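Local coordinates for protein oxidoreductase (Thermotoga maritima, PDB 1ZH8) that probably catalyses NADP-dependent oxidation or reduction of an alcohol or carbonyl substrate, as a member of the GFO/IDH/MocA oxidoreductase family, at residues A[57-62]-A[68-73]; A[75-80]-A[84-89]. All coordinates share one frame; numbering follows the deposited sequence.

Interaction 1 (A[57-62]-A[68-73]); sequences HAEEFA and PAVFDS. With NAP (NADP nicotinamide-adenine-dinucleotide phosphate), chain D.
Val70 stands with CG1 anti to its own backbone N (chi1 -179°) and CG2 anti to its carbonyl carbon. This spreads the two methyls along helix 55-65, one to each of two alanines a turn apart. CG1 reaches Ala58 CB at 4.0 Å, and CG2 lies 3.7 Å from Ala62 CB. Pro68 extends the patch past Ala62. Its CG packs 3.9 Å from Ala62 CB, and its CD rests 3.4 Å from Ala62 O. No hydrogen bond crosses between the segments; the touching side chains are mainly apolar. On the solvent side Glu59 lays its CG near Val70 CG1, while its OE2 makes a salt bridge with Arg55, which also pairs with Asp72.

His57 turns to the cofactor instead. Its CG is anti to the carbonyl carbon, and the ring meets the 2'-phosphate of NADP edge-on. ND1 donates to O2X of NADP at 2.7 Å, nearly straight at 163°, with the oxygen in the ring plane. A leucine here would probably leave that phosphate oxygen without this donor and weaken the grip on the group that distinguishes NADP from NAD. Ser52 and Thr54 also bond NADP.

The two elements belong to the beta-alpha-beta unit of strand 45-51, helix 55-65 and strand 69-71, part of the Rossmann fold. The axes of the helix segment 57-62 and strand 69-71 run antiparallel (167°) and approach to 8.9 Å. Val50 of the neighbouring strand 45-51 touches Ala58, Phe61 and Pro68, and Phe61 reaches on to helix 28-39.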
# COMPACT_ATOMS: atom_id res chain seq x y z
N HIS A 57 8.95 43.14 3.20
CA HIS A 57 7.97 42.10 2.90
C HIS A 57 6.61 42.41 3.52
O HIS A 57 5.56 42.16 2.90
CB HIS A 57 8.46 40.73 3.38
CG HIS A 57 9.55 40.15 2.52
ND1 HIS A 57 10.01 38.86 2.68
CD2 HIS A 57 10.25 40.68 1.49
CE1 HIS A 57 10.96 38.62 1.79
NE2 HIS A 57 11.12 39.71 1.06
N ALA A 58 6.63 42.95 4.74
CA ALA A 58 5.42 43.36 5.44
C ALA A 58 4.80 44.57 4.79
O ALA A 58 3.56 44.70 4.77
CB ALA A 58 5.72 43.65 6.91
N GLU A 59 5.65 45.46 4.27
CA GLU A 59 5.20 46.67 3.58
C GLU A 59 4.54 46.35 2.22
O GLU A 59 3.51 46.94 1.88
CB GLU A 59 6.34 47.66 3.41
CG GLU A 59 6.81 48.31 4.73
CD GLU A 59 8.07 49.15 4.56
OE1 GLU A 59 8.84 48.90 3.59
OE2 GLU A 59 8.29 50.06 5.39
N GLU A 60 5.14 45.42 1.46
CA GLU A 60 4.56 44.95 0.19
C GLU A 60 3.21 44.32 0.46
O GLU A 60 2.24 44.58 -0.24
CB GLU A 60 5.47 43.91 -0.49
CG GLU A 60 6.75 44.44 -1.16
CD GLU A 60 7.85 43.35 -1.34
OE1 GLU A 60 7.55 42.12 -1.33
OE2 GLU A 60 9.04 43.74 -1.49
N PHE A 61 3.14 43.48 1.49
CA PHE A 61 1.88 42.89 1.91
C PHE A 61 0.86 43.96 2.31
O PHE A 61 -0.30 43.89 1.88
CB PHE A 61 2.09 41.90 3.05
CG PHE A 61 0.87 41.09 3.38
CD1 PHE A 61 0.59 39.93 2.68
CD2 PHE A 61 -0.00 41.49 4.38
CE1 PHE A 61 -0.55 39.18 2.99
CE2 PHE A 61 -1.13 40.75 4.69
CZ PHE A 61 -1.41 39.60 3.99
N ALA A 62 1.26 44.94 3.12
CA ALA A 62 0.38 46.07 3.46
C ALA A 62 -0.29 46.70 2.22
O ALA A 62 -1.48 47.02 2.26
CB ALA A 62 1.11 47.12 4.28
N PRO A 68 -3.04 48.71 6.28
CA PRO A 68 -3.00 48.35 7.69
C PRO A 68 -1.75 48.95 8.32
O PRO A 68 -0.80 49.29 7.61
CB PRO A 68 -2.90 46.83 7.65
CG PRO A 68 -2.15 46.57 6.39
CD PRO A 68 -2.64 47.58 5.42
N ALA A 69 -1.74 49.08 9.64
CA ALA A 69 -0.53 49.48 10.35
C ALA A 69 0.56 48.40 10.23
O ALA A 69 0.26 47.21 10.32
CB ALA A 69 -0.83 49.80 11.78
N VAL A 70 1.80 48.82 9.99
CA VAL A 70 2.93 47.90 9.88
C VAL A 70 3.82 47.96 11.14
O VAL A 70 4.26 49.03 11.55
CB VAL A 70 3.78 48.17 8.60
CG1 VAL A 70 4.94 47.19 8.48
CG2 VAL A 70 2.91 48.09 7.36
N PHE A 71 4.10 46.81 11.73
CA PHE A 71 4.90 46.74 12.95
C PHE A 71 6.23 46.02 12.75
O PHE A 71 6.31 45.03 12.02
CB PHE A 71 4.09 46.06 14.06
CG PHE A 71 2.88 46.83 14.48
CD1 PHE A 71 3.00 47.90 15.37
CD2 PHE A 71 1.63 46.52 13.95
CE1 PHE A 71 1.88 48.65 15.74
CE2 PHE A 71 0.50 47.25 14.32
CZ PHE A 71 0.63 48.33 15.22
N ASP A 72 7.27 46.52 13.42
CA ASP A 72 8.58 45.88 13.43
C ASP A 72 8.57 44.56 14.21
O ASP A 72 9.38 43.69 13.95
CB ASP A 72 9.64 46.84 13.99
CG ASP A 72 9.93 48.02 13.06
OD1 ASP A 72 9.80 47.86 11.82
OD2 ASP A 72 10.30 49.11 13.56
N SER A 73 7.64 44.43 15.15
CA SER A 73 7.56 43.19 15.93
C SER A 73 6.12 42.78 16.25
O SER A 73 5.22 43.60 16.41
CB SER A 73 8.40 43.29 17.21
OG SER A 73 7.69 43.95 18.23
PA NAP D . 7.17 31.22 4.05
O1A NAP D . 6.95 31.72 2.67
O2A NAP D . 8.59 31.04 4.40
O5B NAP D . 6.39 32.19 5.06
C5B NAP D . 6.87 32.39 6.37
C4B NAP D . 6.81 33.88 6.67
O4B NAP D . 7.07 34.12 8.04
C3B NAP D . 7.86 34.66 5.89
O3B NAP D . 7.26 35.87 5.57
C2B NAP D . 8.94 34.84 6.94
O2B NAP D . 9.99 35.80 6.83
C1B NAP D . 8.08 35.11 8.15
N9A NAP D . 8.84 34.96 9.39
C8A NAP D . 9.89 34.11 9.64
N7A NAP D . 10.29 34.29 10.92
C5A NAP D . 9.51 35.25 11.48
C6A NAP D . 9.47 35.84 12.74
N6A NAP D . 10.33 35.48 13.67
N1A NAP D . 8.53 36.79 13.02
C2A NAP D . 7.64 37.19 12.05
N3A NAP D . 7.68 36.62 10.80
C4A NAP D . 8.59 35.67 10.52
O3 NAP D . 6.44 29.80 4.20
PN NAP D . 4.88 29.55 3.91
O1N NAP D . 4.07 30.80 3.76
O2N NAP D . 4.95 28.51 2.89
O5D NAP D . 4.34 28.84 5.25
C5D NAP D . 3.95 29.54 6.42
C4D NAP D . 2.93 28.69 7.19
O4D NAP D . 1.84 28.41 6.33
C3D NAP D . 3.53 27.34 7.60
O3D NAP D . 3.12 26.99 8.89
C2D NAP D . 2.97 26.35 6.61
O2D NAP D . 2.83 25.06 7.15
C1D NAP D . 1.64 27.00 6.24
N1N NAP D . 1.21 26.60 4.91
C2N NAP D . 0.00 25.97 4.79
C3N NAP D . -0.46 25.55 3.54
C7N NAP D . -1.88 25.07 3.37
O7N NAP D . -2.25 24.64 2.08
N7N NAP D . -2.75 25.07 4.39
C4N NAP D . 0.33 25.78 2.40
C5N NAP D . 1.56 26.44 2.53
C6N NAP D . 2.00 26.84 3.80
P2B NAP D . 10.18 37.11 5.92
O1X NAP D . 9.52 38.33 6.54
O2X NAP D . 9.59 36.91 4.54
O3X NAP D . 11.68 37.30 5.86

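Interaction 2 (A[75-80]-A[84-89]). With NAP (NADP nicotinamide-adenine-dinucleotide phosphate), chain D.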
# COMPACT_ATOMS: atom_id res chain seq x y z
N GLU A 75 5.15 41.36 19.05
CA GLU A 75 4.83 41.75 20.43
C GLU A 75 4.20 43.14 20.44
O GLU A 75 3.30 43.40 21.24
CB GLU A 75 6.08 41.72 21.34
CG GLU A 75 6.66 40.35 21.65
CD GLU A 75 7.50 39.76 20.51
OE1 GLU A 75 7.69 40.43 19.47
OE2 GLU A 75 7.98 38.61 20.64
N GLU A 76 4.67 44.02 19.55
CA GLU A 76 4.13 45.38 19.48
C GLU A 76 2.75 45.35 18.85
O GLU A 76 1.83 46.05 19.32
CB GLU A 76 5.04 46.36 18.70
CG GLU A 76 4.51 47.80 18.72
CD GLU A 76 5.41 48.84 18.01
OE1 GLU A 76 6.36 48.45 17.29
OE2 GLU A 76 5.16 50.06 18.18
N LEU A 77 2.60 44.54 17.81
CA LEU A 77 1.30 44.37 17.17
C LEU A 77 0.28 43.94 18.20
O LEU A 77 -0.80 44.50 18.27
CB LEU A 77 1.40 43.34 16.07
CG LEU A 77 0.16 43.02 15.26
CD1 LEU A 77 0.57 42.81 13.81
CD2 LEU A 77 -0.52 41.81 15.82
N LEU A 78 0.67 42.96 19.03
CA LEU A 78 -0.22 42.41 20.04
C LEU A 78 -0.64 43.44 21.08
O LEU A 78 -1.71 43.32 21.66
CB LEU A 78 0.40 41.20 20.76
CG LEU A 78 0.50 39.81 20.11
CD1 LEU A 78 1.17 38.83 21.10
CD2 LEU A 78 -0.83 39.26 19.59
N GLU A 79 0.19 44.45 21.31
CA GLU A 79 -0.04 45.38 22.41
C GLU A 79 -0.69 46.67 21.89
O GLU A 79 -1.16 47.50 22.67
CB GLU A 79 1.28 45.60 23.19
CG GLU A 79 1.32 46.73 24.22
CD GLU A 79 0.56 46.46 25.54
OE1 GLU A 79 0.10 45.31 25.79
OE2 GLU A 79 0.44 47.44 26.33
N SER A 80 -0.78 46.79 20.56
CA SER A 80 -1.23 48.01 19.91
C SER A 80 -2.70 48.33 20.14
O SER A 80 -3.12 49.47 19.94
CB SER A 80 -1.01 47.93 18.40
OG SER A 80 -1.91 47.00 17.83
N ASP A 84 -8.39 41.90 17.26
CA ASP A 84 -9.19 40.95 18.03
C ASP A 84 -8.57 39.56 17.91
O ASP A 84 -8.75 38.70 18.79
CB ASP A 84 -10.62 40.93 17.48
CG ASP A 84 -11.31 42.29 17.63
OD1 ASP A 84 -11.35 42.81 18.77
OD2 ASP A 84 -11.81 42.84 16.62
N ALA A 85 -7.86 39.33 16.80
CA ALA A 85 -7.22 38.06 16.54
C ALA A 85 -6.03 38.25 15.62
O ALA A 85 -5.88 39.29 14.97
CB ALA A 85 -8.23 37.06 15.91
N VAL A 86 -5.19 37.23 15.58
CA VAL A 86 -4.04 37.25 14.72
C VAL A 86 -4.01 35.97 13.88
O VAL A 86 -4.53 34.91 14.27
CB VAL A 86 -2.71 37.46 15.51
CG1 VAL A 86 -2.70 38.85 16.21
CG2 VAL A 86 -2.48 36.34 16.54
N ASP A 87 -3.46 36.10 12.68
CA ASP A 87 -3.31 34.99 11.77
C ASP A 87 -1.82 34.67 11.62
O ASP A 87 -1.06 35.51 11.13
CB ASP A 87 -3.94 35.37 10.43
CG ASP A 87 -3.84 34.27 9.39
OD1 ASP A 87 -3.65 33.08 9.77
OD2 ASP A 87 -3.95 34.60 8.17
N LEU A 88 -1.41 33.48 12.04
CA LEU A 88 -0.01 33.14 12.00
C LEU A 88 0.29 32.25 10.81
O LEU A 88 -0.24 31.13 10.71
CB LEU A 88 0.45 32.46 13.30
CG LEU A 88 -0.08 33.03 14.62
CD1 LEU A 88 0.31 32.16 15.85
CD2 LEU A 88 0.37 34.47 14.80
N THR A 89 1.10 32.77 9.89
CA THR A 89 1.57 31.99 8.74
C THR A 89 3.09 31.97 8.78
O THR A 89 3.77 32.61 7.97
CB THR A 89 1.07 32.60 7.41
OG1 THR A 89 1.14 34.03 7.49
CG2 THR A 89 -0.39 32.20 7.17
PA NAP D . 7.17 31.22 4.05
O1A NAP D . 6.95 31.72 2.67
O2A NAP D . 8.59 31.04 4.40
O5B NAP D . 6.39 32.19 5.06
C5B NAP D . 6.87 32.39 6.37
C4B NAP D . 6.81 33.88 6.67
O4B NAP D . 7.07 34.12 8.04
C3B NAP D . 7.86 34.66 5.89
O3B NAP D . 7.26 35.87 5.57
C2B NAP D . 8.94 34.84 6.94
O2B NAP D . 9.99 35.80 6.83
C1B NAP D . 8.08 35.11 8.15
N9A NAP D . 8.84 34.96 9.39
C8A NAP D . 9.89 34.11 9.64
N7A NAP D . 10.29 34.29 10.92
C5A NAP D . 9.51 35.25 11.48
C6A NAP D . 9.47 35.84 12.74
N6A NAP D . 10.33 35.48 13.67
N1A NAP D . 8.53 36.79 13.02
C2A NAP D . 7.64 37.19 12.05
N3A NAP D . 7.68 36.62 10.80
C4A NAP D . 8.59 35.67 10.52
O3 NAP D . 6.44 29.80 4.20
PN NAP D . 4.88 29.55 3.91
O1N NAP D . 4.07 30.80 3.76
O2N NAP D . 4.95 28.51 2.89
O5D NAP D . 4.34 28.84 5.25
C5D NAP D . 3.95 29.54 6.42
C4D NAP D . 2.93 28.69 7.19
O4D NAP D . 1.84 28.41 6.33
C3D NAP D . 3.53 27.34 7.60
O3D NAP D . 3.12 26.99 8.89
C2D NAP D . 2.97 26.35 6.61
O2D NAP D . 2.83 25.06 7.15
C1D NAP D . 1.64 27.00 6.24
N1N NAP D . 1.21 26.60 4.91
C2N NAP D . 0.00 25.97 4.79
C3N NAP D . -0.46 25.55 3.54
C7N NAP D . -1.88 25.07 3.37
O7N NAP D . -2.25 24.64 2.08
N7N NAP D . -2.75 25.07 4.39
C4N NAP D . 0.33 25.78 2.40
C5N NAP D . 1.56 26.44 2.53
C6N NAP D . 2.00 26.84 3.80
P2B NAP D . 10.18 37.11 5.92
O1X NAP D . 9.52 38.33 6.54
O2X NAP D . 9.59 36.91 4.54
O3X NAP D . 11.68 37.30 5.86
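Val86 CG1 touches the ends of two leucines of helix 74-79. It lies 3.7 Å from Leu77 CD2 and 3.9 Å from Leu78 CD2. Val86 holds CG1 anti to its carbonyl carbon (chi1 -63°), which directs this one methyl at the helix. The Leu77 and Val86 side chains lie alongside each other and point opposite ways, whereas Leu78 meets Val86 at about a right angle. All three residues are buried, and Ala102 of helix 95-104 also touches Val86.

This is the crossover of the Rossmann fold. Helix 74-79 leads from edge strand 69-71 to strand 85-88, which lies between strands 19-24 and 108-112 in the parallel sheet. The valine contact seats the helix on the sheet near the start of that inner strand. Farther along, Thr89 O comes within 3.4 Å of NADP C5D, on the nicotinamide ribose.

The outer side of the helix is much looser. Glu75, Glu76 and Glu79 are exposed and make no contact with 84-89, although Glu79 forms a salt bridge with Lys105. Ser80 OG donates to Leu77 O at 2.8 Å, tilted 20° from the carbonyl plane, and Ser80 N gives the same oxygen a second bond.

In the fold
Interaction 1 comes first in the chain and closes before interaction 2 opens. Their centres are 12 Å apart, within the NAD-binding Rossmann domain and on the same parallel sheet. Interaction 1 sits at the edge strand 69-71, and interaction 2 at the inner strand 85-88, with strands 45-51 and 19-24 between them. Phe71 joins the two: from strand 69-71 its ring packs on Glu76, Leu77 and Ser80. Helices 55-65 and 74-79 pack on opposite faces of the sheet. Each interaction also contributes one residue to the NADP pocket, His57 and Thr89, at different parts of the one bound cofactor.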